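Local coordinates for phosphoglycerol transferase GacH (PDB 6DGM), which probably transfers glycerol phosphate onto the rhamnose polysaccharide of the group A streptococcal cell wall, this chain being the metal-binding sulfatase-like part of a longer membrane protein, at residues Lys33-Asp38 against Asp323-Pro328; Phe94-Ser99 against Ser312-Ala317; Ile263-Tyr268 against Phe294-Gly299. All blocks are in the same frame, centred on the assembly; numbering follows the deposited sequence.

The three contacts illustrate how the chemistry of a tertiary contact follows its place in the fold. Contact 3 is buried and belongs to the central mixed sheet: two antiparallel strands bond directly through their backbones at alternate residues. Contact 2 is also buried, yet it joins the end of one helix to the start of another, and there water molecules bridge the polar groups. Contact 1, only partly buried, its centre about 19 Å from that of the chain, joins two loops beside a calcium ion. Helix 314-321 recurs: its first turn belongs to contact 2, its body covers one face of contact 3, and one segment of contact 1, 323-328, follows just beyond its end.

Contact 1 (Lys33-Asp38 against Asp323-Pro328). With CA (calcium ion), chain E.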
loop_
_atom_site.group_PDB
_atom_site.type_symbol
_atom_site.label_atom_id
_atom_site.label_comp_id
_atom_site.label_asym_id
_atom_site.label_seq_id
_atom_site.Cartn_x
_atom_site.Cartn_y
_atom_site.Cartn_z
ATOM N N LYS A 33 1.744 -23.018 -4.694
ATOM C CA LYS A 33 0.691 -23.825 -5.303
ATOM C C LYS A 33 -0.301 -23.018 -6.137
ATOM O O LYS A 33 -0.941 -23.578 -7.035
ATOM C CB LYS A 33 -0.137 -24.541 -4.229
ATOM C CG LYS A 33 0.613 -25.534 -3.366
ATOM C CD LYS A 33 -0.355 -26.171 -2.369
ATOM C CE LYS A 33 0.333 -27.117 -1.397
ATOM N NZ LYS A 33 -0.628 -27.600 -0.352
ATOM N N ASN A 34 -0.460 -21.732 -5.857
ATOM C CA ASN A 34 -1.593 -20.959 -6.349
ATOM C C ASN A 34 -1.172 -19.994 -7.450
ATOM O O ASN A 34 0.016 -19.756 -7.687
ATOM C CB ASN A 34 -2.254 -20.200 -5.192
ATOM C CG ASN A 34 -2.818 -21.134 -4.136
ATOM O OD1 ASN A 34 -3.253 -22.238 -4.448
ATOM N ND2 ASN A 34 -2.805 -20.697 -2.881
ATOM N N ASN A 35 -2.184 -19.452 -8.126
ATOM C CA ASN A 35 -2.020 -18.462 -9.180
ATOM C C ASN A 35 -2.625 -17.148 -8.717
ATOM O O ASN A 35 -3.772 -17.117 -8.262
ATOM C CB ASN A 35 -2.773 -18.885 -10.438
ATOM C CG ASN A 35 -2.372 -20.254 -10.920
ATOM O OD1 ASN A 35 -1.192 -20.546 -11.076
ATOM N ND2 ASN A 35 -3.362 -21.113 -11.148
ATOM N N ILE A 36 -1.870 -16.057 -8.864
ATOM C CA ILE A 36 -2.346 -14.755 -8.401
ATOM C C ILE A 36 -3.652 -14.379 -9.096
ATOM O O ILE A 36 -4.563 -13.823 -8.472
ATOM C CB ILE A 36 -1.249 -13.702 -8.600
ATOM C CG1 ILE A 36 -1.590 -12.418 -7.840
ATOM C CG2 ILE A 36 -1.049 -13.421 -10.076
ATOM C CD1 ILE A 36 -1.684 -12.628 -6.342
ATOM N N ALA A 37 -3.781 -14.724 -10.381
ATOM C CA ALA A 37 -4.963 -14.391 -11.164
ATOM C C ALA A 37 -6.199 -15.186 -10.755
ATOM O O ALA A 37 -7.286 -14.906 -11.272
ATOM C CB ALA A 37 -4.683 -14.619 -12.651
ATOM N N ASP A 38 -6.067 -16.151 -9.846
ATOM C CA ASP A 38 -7.215 -16.840 -9.268
ATOM C C ASP A 38 -7.748 -16.144 -8.021
ATOM O O ASP A 38 -8.754 -16.581 -7.462
ATOM C CB ASP A 38 -6.858 -18.282 -8.892
ATOM C CG ASP A 38 -6.571 -19.155 -10.087
ATOM O OD1 ASP A 38 -7.081 -18.877 -11.195
ATOM O OD2 ASP A 38 -5.849 -20.147 -9.896
ATOM N N ASP A 323 0.507 -17.765 -1.386
ATOM C CA ASP A 323 1.234 -18.914 -1.952
ATOM C C ASP A 323 1.142 -18.950 -3.479
ATOM O O ASP A 323 0.990 -20.012 -4.092
ATOM C CB ASP A 323 0.764 -20.234 -1.331
ATOM C CG ASP A 323 1.829 -21.309 -1.371
ATOM O OD1 ASP A 323 3.003 -20.985 -1.089
ATOM O OD2 ASP A 323 1.483 -22.470 -1.661
ATOM N N SER A 324 1.249 -17.776 -4.101
ATOM C CA SER A 324 1.124 -17.641 -5.546
ATOM C C SER A 324 2.486 -17.661 -6.235
ATOM O O SER A 324 3.471 -17.129 -5.715
ATOM C CB SER A 324 0.405 -16.333 -5.890
ATOM O OG SER A 324 -0.929 -16.398 -5.428
ATOM N N LYS A 325 2.525 -18.274 -7.413
ATOM C CA LYS A 325 3.738 -18.336 -8.206
ATOM C C LYS A 325 4.163 -16.946 -8.667
ATOM O O LYS A 325 3.334 -16.077 -8.957
ATOM C CB LYS A 325 3.504 -19.247 -9.405
ATOM C CG LYS A 325 3.269 -20.697 -9.021
ATOM C CD LYS A 325 2.854 -21.514 -10.240
ATOM C CE LYS A 325 2.327 -22.898 -9.846
ATOM N NZ LYS A 325 3.378 -23.721 -9.212
ATOM N N VAL A 326 5.481 -16.759 -8.768
ATOM C CA VAL A 326 6.070 -15.452 -9.029
ATOM C C VAL A 326 6.654 -15.384 -10.431
ATOM O O VAL A 326 7.034 -16.398 -11.028
ATOM C CB VAL A 326 7.139 -15.064 -7.976
ATOM C CG1 VAL A 326 6.516 -14.948 -6.602
ATOM C CG2 VAL A 326 8.293 -16.064 -7.968
ATOM N N SER A 327 6.729 -14.169 -10.950
ATOM C CA SER A 327 7.603 -13.861 -12.069
ATOM C C SER A 327 9.022 -13.636 -11.556
ATOM O O SER A 327 9.242 -13.449 -10.351
ATOM C CB SER A 327 7.142 -12.565 -12.727
ATOM O OG SER A 327 7.157 -11.519 -11.755
ATOM N N PRO A 328 10.007 -13.634 -12.447
ATOM C CA PRO A 328 11.362 -13.244 -12.027
ATOM C C PRO A 328 11.394 -11.903 -11.315
ATOM O O PRO A 328 12.075 -11.761 -10.290
ATOM C CB PRO A 328 12.130 -13.228 -13.353
ATOM C CG PRO A 328 11.413 -14.293 -14.211
ATOM C CD PRO A 328 9.959 -14.080 -13.856
HETATM CA CA CA E . 4.148 -22.890 -0.143
HETATM O O HOH W 1 0.731 -16.639 -9.742
HETATM O O HOH W 2 2.958 -24.823 -1.102
HETATM O O HOH W 3 6.350 -21.393 -0.525
HETATM O O HOH W 4 5.538 -24.791 1.237
#
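D323 faces K33 with one carboxylate oxygen and the calcium ion with the other. OD1 of D323 binds the metal at 2.4 Å. The backbone N of K33 meets OD2 of D323 at 3.1 Å, well above the carboxylate plane (68° out of it). OD2 also accepts from a water that is itself a calcium ligand, so both oxygens are held and the ion probably polarises the group further. Two more waters and the carbonyl oxygen of D31 also bind the calcium.

Behind this site the backbones form a single beta bridge between N34 and S324. N34 N donates to D323 O at 2.9 Å, and K325 N donates to N34 O, also at 2.9 Å. CA of S324 makes a CA-H...O contact with the same N34 O, 3.2 Å away. One water extends the pairing, accepting from I36 N and donating to K325 O.

Side chains then tie the bridge to what lies next to it. N34 lays CB against D323 O at 3.4 Å and gives ND2 to T322 O, while S324 OG bonds to T322 OG1. The bend at the end of K325 (chi4 -64°) carries NZ to R32 O.

D323 closes helix 314-321 with a Schellman motif, I36 packs on L318 and F319 of that helix, V326 rests on helix 11-29, and S327 N-caps helix 328-339.

Contact 2 (Phe94-Ser99 against Ser312-Ala317); sequences FQTLTS and SDFTAA
T96 and F314 make the apolar part of this buried contact, in which the C-terminal end of helix 89-98 meets the beginning of helix 314-321. The methyl CG2 of T96 lies at the edge of the F314 ring, close to its plane, 3.6 Å from CD2 of F314. That methyl is anti to the carbonyl carbon of T96, beside the backbone N, while OG1 sits between the backbone N and the carbonyl carbon (chi1 73°) and bonds back to E93 O within its own helix.

A second group of contacts sets carbon hydrogens against carbonyl oxygens where the backbones come closest, at S99 and S312. The CA-H of S312 points almost straight at Q95 O (3.5 Å from CA, 170° at the hydrogen), and CA of S99 makes a less straight contact of the same kind with S312 O, 3.3 Å away.

Within the alkaline phosphatase-like fold of this domain, helix 89-98 starts at the manganese ligand T89, and the contact lies at its other end.

Water carries most of the polar chemistry, gathered round S99 OG. One water, 2.8 Å from S99 OG, accepts from T315 N at 2.9 Å; T96 O and, more weakly, S312 O compete for its protons. Another donates to L97 O at 2.7 Å and also bonds to S99 OG and T315 OG1. A third donates to S312 O at 2.8 Å, accepts from A316 N at 2.9 Å and is also bonded to S99 OG. T315 OG1 bonds in addition to Y43 OH, of strand 40-46.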
loop_
_atom_site.group_PDB
_atom_site.type_symbol
_atom_site.label_atom_id
_atom_site.label_comp_id
_atom_site.label_asym_id
_atom_site.label_seq_id
_atom_site.Cartn_x
_atom_site.Cartn_y
_atom_site.Cartn_z
ATOM N N PHE A 94 1.720 4.591 -5.430
ATOM C CA PHE A 94 2.577 4.192 -6.545
ATOM C C PHE A 94 3.457 3.006 -6.170
ATOM O O PHE A 94 3.627 2.061 -6.952
ATOM C CB PHE A 94 3.468 5.382 -6.940
ATOM C CG PHE A 94 4.555 5.050 -7.933
ATOM C CD1 PHE A 94 5.775 4.518 -7.512
ATOM C CD2 PHE A 94 4.380 5.305 -9.281
ATOM C CE1 PHE A 94 6.801 4.232 -8.420
ATOM C CE2 PHE A 94 5.405 5.030 -10.203
ATOM C CZ PHE A 94 6.606 4.473 -9.774
ATOM N N GLN A 95 4.034 3.046 -4.977
ATOM C CA GLN A 95 4.936 1.984 -4.552
ATOM C C GLN A 95 4.195 0.665 -4.362
ATOM O O GLN A 95 4.729 -0.410 -4.699
ATOM C CB GLN A 95 5.643 2.407 -3.267
ATOM C CG GLN A 95 6.592 3.575 -3.465
ATOM C CD GLN A 95 7.216 4.006 -2.194
ATOM O OE1 GLN A 95 8.224 3.448 -1.780
ATOM N NE2 GLN A 95 6.612 4.990 -1.532
ATOM N N THR A 96 2.956 0.706 -3.857
ATOM C CA THR A 96 2.224 -0.557 -3.745
ATOM C C THR A 96 1.981 -1.171 -5.120
ATOM O O THR A 96 2.081 -2.395 -5.295
ATOM C CB THR A 96 0.891 -0.392 -3.001
ATOM O OG1 THR A 96 -0.077 0.291 -3.816
ATOM C CG2 THR A 96 1.078 0.331 -1.673
ATOM N N LEU A 97 1.658 -0.352 -6.107
ATOM C CA LEU A 97 1.284 -0.902 -7.401
ATOM C C LEU A 97 2.493 -1.393 -8.189
ATOM O O LEU A 97 2.434 -2.475 -8.790
ATOM C CB LEU A 97 0.538 0.142 -8.217
ATOM C CG LEU A 97 -0.819 0.601 -7.684
ATOM C CD1 LEU A 97 -1.360 1.669 -8.595
ATOM C CD2 LEU A 97 -1.791 -0.573 -7.569
ATOM N N THR A 98 3.576 -0.618 -8.214
ATOM C CA THR A 98 4.742 -0.961 -9.016
ATOM C C THR A 98 5.769 -1.798 -8.266
ATOM O O THR A 98 6.543 -2.532 -8.900
ATOM C CB THR A 98 5.469 0.309 -9.491
ATOM O OG1 THR A 98 5.998 1.023 -8.368
ATOM C CG2 THR A 98 4.536 1.219 -10.293
ATOM N N SER A 99 5.812 -1.660 -6.938
ATOM C CA SER A 99 6.836 -2.239 -6.075
ATOM C C SER A 99 8.206 -1.592 -6.247
ATOM O O SER A 99 9.211 -2.149 -5.814
ATOM C CB SER A 99 6.946 -3.762 -6.235
ATOM O OG SER A 99 5.706 -4.405 -5.971
ATOM N N SER A 312 6.459 -0.541 -0.857
ATOM C CA SER A 312 6.859 -1.187 -2.095
ATOM C C SER A 312 6.932 -2.702 -1.974
ATOM O O SER A 312 6.995 -3.383 -2.999
ATOM C CB SER A 312 8.219 -0.634 -2.538
ATOM O OG SER A 312 9.163 -0.784 -1.499
ATOM N N ASP A 313 6.929 -3.239 -0.752
ATOM C CA ASP A 313 7.038 -4.663 -0.507
ATOM C C ASP A 313 5.699 -5.392 -0.534
ATOM O O ASP A 313 5.685 -6.617 -0.433
ATOM C CB ASP A 313 7.642 -4.913 0.887
ATOM C CG ASP A 313 9.101 -4.527 1.000
ATOM O OD1 ASP A 313 9.869 -4.734 0.032
ATOM O OD2 ASP A 313 9.472 -4.012 2.083
ATOM N N PHE A 314 4.570 -4.669 -0.628
ATOM C CA PHE A 314 3.286 -5.319 -0.409
ATOM C C PHE A 314 3.015 -6.412 -1.436
ATOM O O PHE A 314 2.489 -7.469 -1.082
ATOM C CB PHE A 314 2.142 -4.313 -0.414
ATOM C CG PHE A 314 2.028 -3.499 0.859
ATOM C CD1 PHE A 314 2.425 -3.993 2.091
ATOM C CD2 PHE A 314 1.511 -2.230 0.809
ATOM C CE1 PHE A 314 2.304 -3.208 3.243
ATOM C CE2 PHE A 314 1.390 -1.449 1.948
ATOM C CZ PHE A 314 1.770 -1.937 3.156
ATOM N N THR A 315 3.352 -6.183 -2.709
ATOM C CA THR A 315 3.028 -7.184 -3.724
ATOM C C THR A 315 3.797 -8.481 -3.492
ATOM O O THR A 315 3.225 -9.568 -3.557
ATOM C CB THR A 315 3.262 -6.650 -5.135
ATOM O OG1 THR A 315 2.480 -5.477 -5.320
ATOM C CG2 THR A 315 2.820 -7.689 -6.198
ATOM N N ALA A 316 5.091 -8.397 -3.211
ATOM C CA ALA A 316 5.824 -9.617 -2.893
ATOM C C ALA A 316 5.226 -10.306 -1.674
ATOM O O ALA A 316 5.114 -11.539 -1.630
ATOM C CB ALA A 316 7.296 -9.307 -2.667
ATOM N N ALA A 317 4.833 -9.521 -0.673
ATOM C CA ALA A 317 4.231 -10.116 0.510
ATOM C C ALA A 317 2.882 -10.735 0.194
ATOM O O ALA A 317 2.506 -11.745 0.800
ATOM C CB ALA A 317 4.104 -9.080 1.614
HETATM O O HOH W 5 4.147 -3.574 -3.833
HETATM O O HOH W 6 3.692 -4.677 -7.801
HETATM O O HOH W 7 6.949 -6.167 -3.574
#

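Contact 3 (Ile263-Tyr268 against Phe294-Gly299)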
loop_
_atom_site.group_PDB
_atom_site.type_symbol
_atom_site.label_atom_id
_atom_site.label_comp_id
_atom_site.label_asym_id
_atom_site.label_seq_id
_atom_site.Cartn_x
_atom_site.Cartn_y
_atom_site.Cartn_z
ATOM N N ILE A 263 -10.493 -13.966 -1.840
ATOM C CA ILE A 263 -10.296 -12.519 -1.808
ATOM C C ILE A 263 -9.210 -12.216 -0.786
ATOM O O ILE A 263 -9.269 -12.709 0.344
ATOM C CB ILE A 263 -11.604 -11.792 -1.425
ATOM C CG1 ILE A 263 -12.676 -11.997 -2.504
ATOM C CG2 ILE A 263 -11.346 -10.316 -1.208
ATOM C CD1 ILE A 263 -14.076 -11.545 -2.097
ATOM N N THR A 264 -8.231 -11.391 -1.167
ATOM C CA THR A 264 -7.201 -10.947 -0.227
ATOM C C THR A 264 -7.160 -9.426 -0.218
ATOM O O THR A 264 -7.238 -8.795 -1.271
ATOM C CB THR A 264 -5.827 -11.549 -0.558
ATOM O OG1 THR A 264 -5.890 -12.977 -0.430
ATOM C CG2 THR A 264 -4.754 -11.052 0.402
ATOM N N VAL A 265 -7.087 -8.862 0.982
ATOM C CA VAL A 265 -7.029 -7.422 1.207
ATOM C C VAL A 265 -5.643 -7.078 1.740
ATOM O O VAL A 265 -5.178 -7.676 2.720
ATOM C CB VAL A 265 -8.093 -6.972 2.222
ATOM C CG1 VAL A 265 -7.986 -5.478 2.480
ATOM C CG2 VAL A 265 -9.511 -7.347 1.760
ATOM N N VAL A 266 -4.995 -6.107 1.103
ATOM C CA VAL A 266 -3.792 -5.470 1.622
ATOM C C VAL A 266 -4.243 -4.119 2.170
ATOM O O VAL A 266 -4.629 -3.237 1.406
ATOM C CB VAL A 266 -2.727 -5.291 0.535
ATOM C CG1 VAL A 266 -1.493 -4.617 1.114
ATOM C CG2 VAL A 266 -2.362 -6.633 -0.110
ATOM N N PHE A 267 -4.239 -3.975 3.491
ATOM C CA PHE A 267 -4.791 -2.817 4.183
ATOM C C PHE A 267 -3.646 -2.102 4.875
ATOM O O PHE A 267 -2.869 -2.731 5.591
ATOM C CB PHE A 267 -5.784 -3.321 5.240
ATOM C CG PHE A 267 -6.470 -2.236 6.008
ATOM C CD1 PHE A 267 -5.856 -1.669 7.113
ATOM C CD2 PHE A 267 -7.736 -1.804 5.645
ATOM C CE1 PHE A 267 -6.479 -0.671 7.836
ATOM C CE2 PHE A 267 -8.374 -0.796 6.379
ATOM C CZ PHE A 267 -7.732 -0.237 7.475
ATOM N N TYR A 268 -3.557 -0.780 4.700
ATOM C CA TYR A 268 -2.442 -0.060 5.294
ATOM C C TYR A 268 -2.781 1.414 5.434
ATOM O O TYR A 268 -3.516 1.976 4.618
ATOM C CB TYR A 268 -1.147 -0.221 4.464
ATOM C CG TYR A 268 -1.187 0.479 3.119
ATOM C CD1 TYR A 268 -1.871 -0.073 2.041
ATOM C CD2 TYR A 268 -0.525 1.694 2.926
ATOM C CE1 TYR A 268 -1.899 0.559 0.812
ATOM C CE2 TYR A 268 -0.551 2.337 1.695
ATOM C CZ TYR A 268 -1.230 1.764 0.648
ATOM O OH TYR A 268 -1.236 2.409 -0.567
ATOM N N PHE A 294 -1.996 -4.858 7.303
ATOM C CA PHE A 294 -2.279 -6.286 7.350
ATOM C C PHE A 294 -2.584 -6.793 5.947
ATOM O O PHE A 294 -2.970 -6.033 5.053
ATOM C CB PHE A 294 -3.380 -6.661 8.360
ATOM C CG PHE A 294 -4.763 -6.138 8.040
ATOM C CD1 PHE A 294 -5.531 -6.724 7.058
ATOM C CD2 PHE A 294 -5.315 -5.098 8.779
ATOM C CE1 PHE A 294 -6.802 -6.272 6.776
ATOM C CE2 PHE A 294 -6.601 -4.647 8.514
ATOM C CZ PHE A 294 -7.348 -5.241 7.516
ATOM N N ILE A 295 -2.394 -8.097 5.770
ATOM C CA ILE A 295 -2.690 -8.794 4.529
ATOM C C ILE A 295 -3.592 -9.950 4.942
ATOM O O ILE A 295 -3.144 -10.865 5.639
ATOM C CB ILE A 295 -1.421 -9.288 3.821
ATOM C CG1 ILE A 295 -0.505 -8.100 3.485
ATOM C CG2 ILE A 295 -1.807 -10.029 2.554
ATOM C CD1 ILE A 295 0.813 -8.469 2.790
ATOM N N TRP A 296 -4.880 -9.865 4.583
ATOM C CA TRP A 296 -5.914 -10.755 5.103
ATOM C C TRP A 296 -6.691 -11.353 3.941
ATOM O O TRP A 296 -7.158 -10.614 3.068
ATOM C CB TRP A 296 -6.880 -9.951 5.983
ATOM C CG TRP A 296 -8.069 -10.706 6.534
ATOM C CD1 TRP A 296 -8.153 -11.311 7.746
ATOM C CD2 TRP A 296 -9.337 -10.910 5.895
ATOM N NE1 TRP A 296 -9.387 -11.880 7.909
ATOM C CE2 TRP A 296 -10.135 -11.653 6.785
ATOM C CE3 TRP A 296 -9.867 -10.550 4.655
ATOM C CZ2 TRP A 296 -11.449 -12.033 6.482
ATOM C CZ3 TRP A 296 -11.165 -10.917 4.354
ATOM C CH2 TRP A 296 -11.948 -11.647 5.267
ATOM N N SER A 297 -6.840 -12.683 3.947
ATOM C CA SER A 297 -7.668 -13.417 2.996
ATOM C C SER A 297 -8.961 -13.871 3.665
ATOM O O SER A 297 -9.034 -14.038 4.887
ATOM C CB SER A 297 -6.932 -14.649 2.455
ATOM O OG SER A 297 -5.669 -14.325 1.916
ATOM N N ASN A 298 -9.981 -14.095 2.846
ATOM C CA ASN A 298 -11.303 -14.437 3.357
ATOM C C ASN A 298 -11.482 -15.917 3.641
ATOM O O ASN A 298 -12.590 -16.331 3.995
ATOM C CB ASN A 298 -12.397 -13.919 2.422
ATOM C CG ASN A 298 -12.445 -14.648 1.107
ATOM O OD1 ASN A 298 -11.485 -15.326 0.702
ATOM N ND2 ASN A 298 -13.567 -14.512 0.420
ATOM N N GLY A 299 -10.425 -16.712 3.515
ATOM C CA GLY A 299 -10.463 -18.101 3.936
ATOM C C GLY A 299 -9.519 -18.311 5.101
ATOM O O GLY A 299 -9.576 -17.568 6.086
#
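V265 and W296 form a hydrogen-bonded antiparallel pair, V265 N reaching W296 O at 2.7 Å and W296 N returning to V265 O. F267 and F294 repeat the exchange, with F267 N to F294 O at 2.9 Å. At the end a side chain takes over: I263 N gives its proton to OD1 of N298 at 3.0 Å, from 60° above the amide's carbonyl plane, while N298 N donates to I263 O at 2.9 Å. ND2 of N298 is satisfied elsewhere, by K261 O and L256 O. The hydroxyls of T264 and S297, a non-hydrogen-bonded pair, bond to each other (OG1 to OG, 2.7 Å). I295 O accepts from T75 OG1 and S297 N donates to N301 OD1.

The F294 ring lies nearly parallel to that of F267, planes 5° apart but slid so far that overlap is slight, and F267 CB takes the place over the F294 face, 3.5 Å from the centroid.

T264 and V266 also bond through their backbones to strand 40-46. On one face T264, V266, I295 and S297 meet helix 314-321; on the other, V265, F267 and W296 meet helix 229-257, the three-layer alpha/beta/alpha arrangement of the alkaline phosphatase-like fold.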